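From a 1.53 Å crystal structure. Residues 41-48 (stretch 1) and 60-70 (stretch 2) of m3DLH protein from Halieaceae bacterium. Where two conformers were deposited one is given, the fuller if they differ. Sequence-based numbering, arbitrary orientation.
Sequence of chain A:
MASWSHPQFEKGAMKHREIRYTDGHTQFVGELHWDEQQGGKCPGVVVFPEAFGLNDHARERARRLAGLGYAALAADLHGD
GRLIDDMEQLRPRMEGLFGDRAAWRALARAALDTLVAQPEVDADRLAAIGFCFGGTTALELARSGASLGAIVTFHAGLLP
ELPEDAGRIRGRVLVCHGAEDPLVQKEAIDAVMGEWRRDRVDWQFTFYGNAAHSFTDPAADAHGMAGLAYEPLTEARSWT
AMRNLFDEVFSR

Stretch 1 41-48: KCPGVVVF
Stretch 2, residues 60-70: ERARRLAGLGY

This contact is the apolar packing of a β-strand against a nearly antiparallel α-helix and the turn that ends it, held by van der Waals contact with no hydrogen bond between the two stretches. The strand, 42-48, runs at 163° to the N-to-C direction of the helix, which is already formed at Glu-60, and the axes approach to 9.2 Å. The nearest CA pairs are Pro-43 with Tyr-70, CA to CA 5.2 Å, and Val-47 with Ala-62, CA to CA 6.6 Å.

Strand phi/psi values, such as -131/123 at Val-45 and -116/111 at Val-47, make side chains alternate from Val-45 to Val-47: Val-45 and Val-47 point toward the helical stretch, Val-46 away. Earlier, Cys-42 points toward it and Pro-43 sideways. Both facing valines are in the t rotamer, and β-branched residues suit extended backbone while offering two methyls for packing. Val-47 CG2 reaches Leu-65 CD1 at 3.5 Å; at Ala-62 the side chain ends at CB, and Val-47 CG2 lies 4.3 Å from both Ala-62 CA and Ala-62 CB. Leu-65 (chi1 -72°, chi2 165°) has a branched end whose CD1 also lies 3.8 Å from Val-45 CG1, and so bridges the two valines. Arg-61 (chi1 -55°, chi2 -56°, chi3 -179°, chi4 -74°) points toward the strand from CA to CB, placing its CB 4.5 Å from Val-47 CG1, but its charged end leads away to a partner elsewhere in the structure.

The helix has phi/psi near -63/-40 and closes in a Schellman motif. Tyr-70 N donates to Leu-65 O at 3.1 Å, and Gly-69 N to Ala-66 O at 3.0 Å. Gly-69 adopts phi/psi 93/19, where a CB would be jammed against the preceding carbonyl oxygen; glycine avoids this. Its own O lies 3.4 Å from Cys-42 CB.

Tyr-70 (phi/psi -105/168, chi1 -52°, chi2 -43°) has the largest area covered by the other stretch. Its CA sits 3.4 Å from Pro-43 O, its CD1 3.8 Å from Pro-43 CB, and its CB 4.2 Å from Val-45 CG2. The broad ring lies oblique to both strand side chains, and Pro-43 offers it an apolar ring carbon. Cys-42, with chi1 64°, brings its compact SG to 3.8 Å from Tyr-70 C.

Glu-60, Arg-63 and Arg-64 make no contact with the strand. Glu-60 (chi1 170°, chi2 65°) forms salt bridges through OE2 with Arg-63 NH2 and Arg-64 NE, both at 2.9 Å, and Arg-63 NE donates to Glu-60 OE1 at 2.9 Å.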

# COMPACT_ATOMS: atom_id res chain seq x y z
N LYS A 41 -18.91 12.82 2.26
CA LYS A 41 -17.81 11.92 2.58
C LYS A 41 -17.48 11.02 1.40
O LYS A 41 -18.38 10.54 0.70
CB LYS A 41 -18.17 11.08 3.81
CG LYS A 41 -18.61 11.90 5.02
CD LYS A 41 -18.61 11.05 6.29
CE LYS A 41 -17.56 11.52 7.27
NZ LYS A 41 -17.78 12.93 7.69
N CYS A 42 -16.20 10.78 1.19
CA CYS A 42 -15.76 9.96 0.08
C CYS A 42 -14.91 8.80 0.57
O CYS A 42 -14.45 8.79 1.72
CB CYS A 42 -14.96 10.80 -0.92
SG CYS A 42 -13.47 11.42 -0.21
N PRO A 43 -14.69 7.79 -0.26
CA PRO A 43 -13.84 6.67 0.16
C PRO A 43 -12.45 7.15 0.51
O PRO A 43 -11.91 8.08 -0.11
CB PRO A 43 -13.82 5.76 -1.08
CG PRO A 43 -15.09 6.12 -1.79
CD PRO A 43 -15.23 7.58 -1.62
N GLY A 44 -11.88 6.53 1.52
CA GLY A 44 -10.52 6.82 1.95
C GLY A 44 -9.59 5.71 1.51
O GLY A 44 -9.93 4.52 1.57
N VAL A 45 -8.38 6.10 1.11
CA VAL A 45 -7.36 5.13 0.71
C VAL A 45 -6.08 5.49 1.44
O VAL A 45 -5.59 6.63 1.33
CB VAL A 45 -7.13 5.12 -0.82
CG1 VAL A 45 -6.10 4.03 -1.20
CG2 VAL A 45 -8.44 4.92 -1.58
N VAL A 46 -5.54 4.54 2.21
CA VAL A 46 -4.17 4.69 2.72
C VAL A 46 -3.22 4.26 1.62
O VAL A 46 -3.42 3.24 0.95
CB VAL A 46 -3.93 3.85 3.98
CG1 VAL A 46 -2.48 4.09 4.48
CG2 VAL A 46 -4.92 4.19 5.04
N VAL A 47 -2.17 5.05 1.44
CA VAL A 47 -1.14 4.75 0.44
C VAL A 47 0.17 4.50 1.18
O VAL A 47 0.77 5.44 1.74
CB VAL A 47 -0.98 5.90 -0.56
CG1 VAL A 47 0.07 5.57 -1.61
CG2 VAL A 47 -2.35 6.27 -1.24
N PHE A 48 0.64 3.25 1.17
CA PHE A 48 1.93 2.96 1.78
C PHE A 48 3.02 3.01 0.73
O PHE A 48 2.89 2.38 -0.34
CB PHE A 48 1.91 1.60 2.47
CG PHE A 48 1.01 1.55 3.67
CD1 PHE A 48 1.38 2.21 4.84
CD2 PHE A 48 -0.21 0.89 3.62
CE1 PHE A 48 0.54 2.18 5.96
CE2 PHE A 48 -1.06 0.86 4.72
CZ PHE A 48 -0.70 1.50 5.89
N GLU A 60 2.47 11.39 -5.44
CA GLU A 60 1.82 11.46 -6.74
C GLU A 60 0.69 10.43 -6.84
O GLU A 60 -0.36 10.71 -7.41
CB GLU A 60 2.85 11.25 -7.85
CG GLU A 60 2.26 11.07 -9.23
CD GLU A 60 1.53 12.29 -9.76
OE1 GLU A 60 1.63 13.39 -9.16
OE2 GLU A 60 0.85 12.13 -10.81
N ARG A 61 0.87 9.24 -6.26
CA ARG A 61 -0.22 8.27 -6.31
C ARG A 61 -1.40 8.73 -5.46
O ARG A 61 -2.56 8.55 -5.84
CB ARG A 61 0.27 6.89 -5.88
CG ARG A 61 1.46 6.39 -6.68
CD ARG A 61 1.12 6.40 -8.15
NE ARG A 61 2.15 5.93 -9.09
CZ ARG A 61 3.24 6.62 -9.44
NH1 ARG A 61 3.52 7.78 -8.85
NH2 ARG A 61 4.07 6.14 -10.37
N ALA A 62 -1.14 9.35 -4.31
CA ALA A 62 -2.23 9.91 -3.51
C ALA A 62 -2.93 11.01 -4.29
O ALA A 62 -4.16 11.12 -4.28
CB ALA A 62 -1.69 10.44 -2.18
N ARG A 63 -2.16 11.85 -4.97
CA ARG A 63 -2.77 12.88 -5.81
C ARG A 63 -3.67 12.26 -6.87
O ARG A 63 -4.79 12.72 -7.08
CB ARG A 63 -1.68 13.73 -6.46
CG ARG A 63 -2.18 15.03 -7.06
CD ARG A 63 -1.11 15.64 -7.95
NE ARG A 63 -0.89 14.77 -9.10
CZ ARG A 63 -1.71 14.70 -10.15
NH1 ARG A 63 -2.79 15.47 -10.22
NH2 ARG A 63 -1.43 13.86 -11.14
N ARG A 64 -3.20 11.20 -7.54
CA ARG A 64 -4.01 10.57 -8.58
C ARG A 64 -5.29 9.99 -8.00
O ARG A 64 -6.36 10.09 -8.62
CB ARG A 64 -3.18 9.49 -9.28
CG ARG A 64 -1.98 10.04 -10.04
CD ARG A 64 -1.17 8.90 -10.69
NE ARG A 64 0.04 9.43 -11.29
CZ ARG A 64 0.98 8.69 -11.87
NH1 ARG A 64 0.84 7.37 -11.93
NH2 ARG A 64 2.06 9.27 -12.37
N LEU A 65 -5.22 9.44 -6.78
CA LEU A 65 -6.42 8.92 -6.13
C LEU A 65 -7.41 10.04 -5.81
O LEU A 65 -8.63 9.86 -5.96
CB LEU A 65 -6.02 8.17 -4.85
CG LEU A 65 -5.33 6.82 -5.14
CD1 LEU A 65 -4.66 6.39 -3.86
CD2 LEU A 65 -6.31 5.75 -5.61
N ALA A 66 -6.92 11.19 -5.35
CA ALA A 66 -7.81 12.33 -5.16
C ALA A 66 -8.49 12.72 -6.47
O ALA A 66 -9.67 13.12 -6.47
CB ALA A 66 -7.02 13.52 -4.60
N GLY A 67 -7.78 12.59 -7.60
CA GLY A 67 -8.40 12.89 -8.88
C GLY A 67 -9.49 11.91 -9.28
O GLY A 67 -10.30 12.23 -10.15
N LEU A 68 -9.54 10.75 -8.63
CA LEU A 68 -10.60 9.78 -8.83
C LEU A 68 -11.76 9.97 -7.88
O LEU A 68 -12.73 9.19 -7.93
CB LEU A 68 -10.04 8.36 -8.65
CG LEU A 68 -8.99 7.97 -9.69
CD1 LEU A 68 -8.39 6.62 -9.35
CD2 LEU A 68 -9.60 8.01 -11.09
N GLY A 69 -11.70 10.98 -7.01
CA GLY A 69 -12.76 11.23 -6.04
C GLY A 69 -12.54 10.59 -4.69
O GLY A 69 -13.51 10.44 -3.93
N TYR A 70 -11.32 10.20 -4.37
CA TYR A 70 -11.04 9.62 -3.06
C TYR A 70 -10.30 10.63 -2.19
O TYR A 70 -9.85 11.67 -2.65
CB TYR A 70 -10.20 8.35 -3.20
CG TYR A 70 -10.77 7.34 -4.18
CD1 TYR A 70 -12.13 7.07 -4.20
CD2 TYR A 70 -9.96 6.70 -5.08
CE1 TYR A 70 -12.65 6.16 -5.07
CE2 TYR A 70 -10.47 5.79 -5.97
CZ TYR A 70 -11.81 5.53 -5.96
OH TYR A 70 -12.35 4.62 -6.84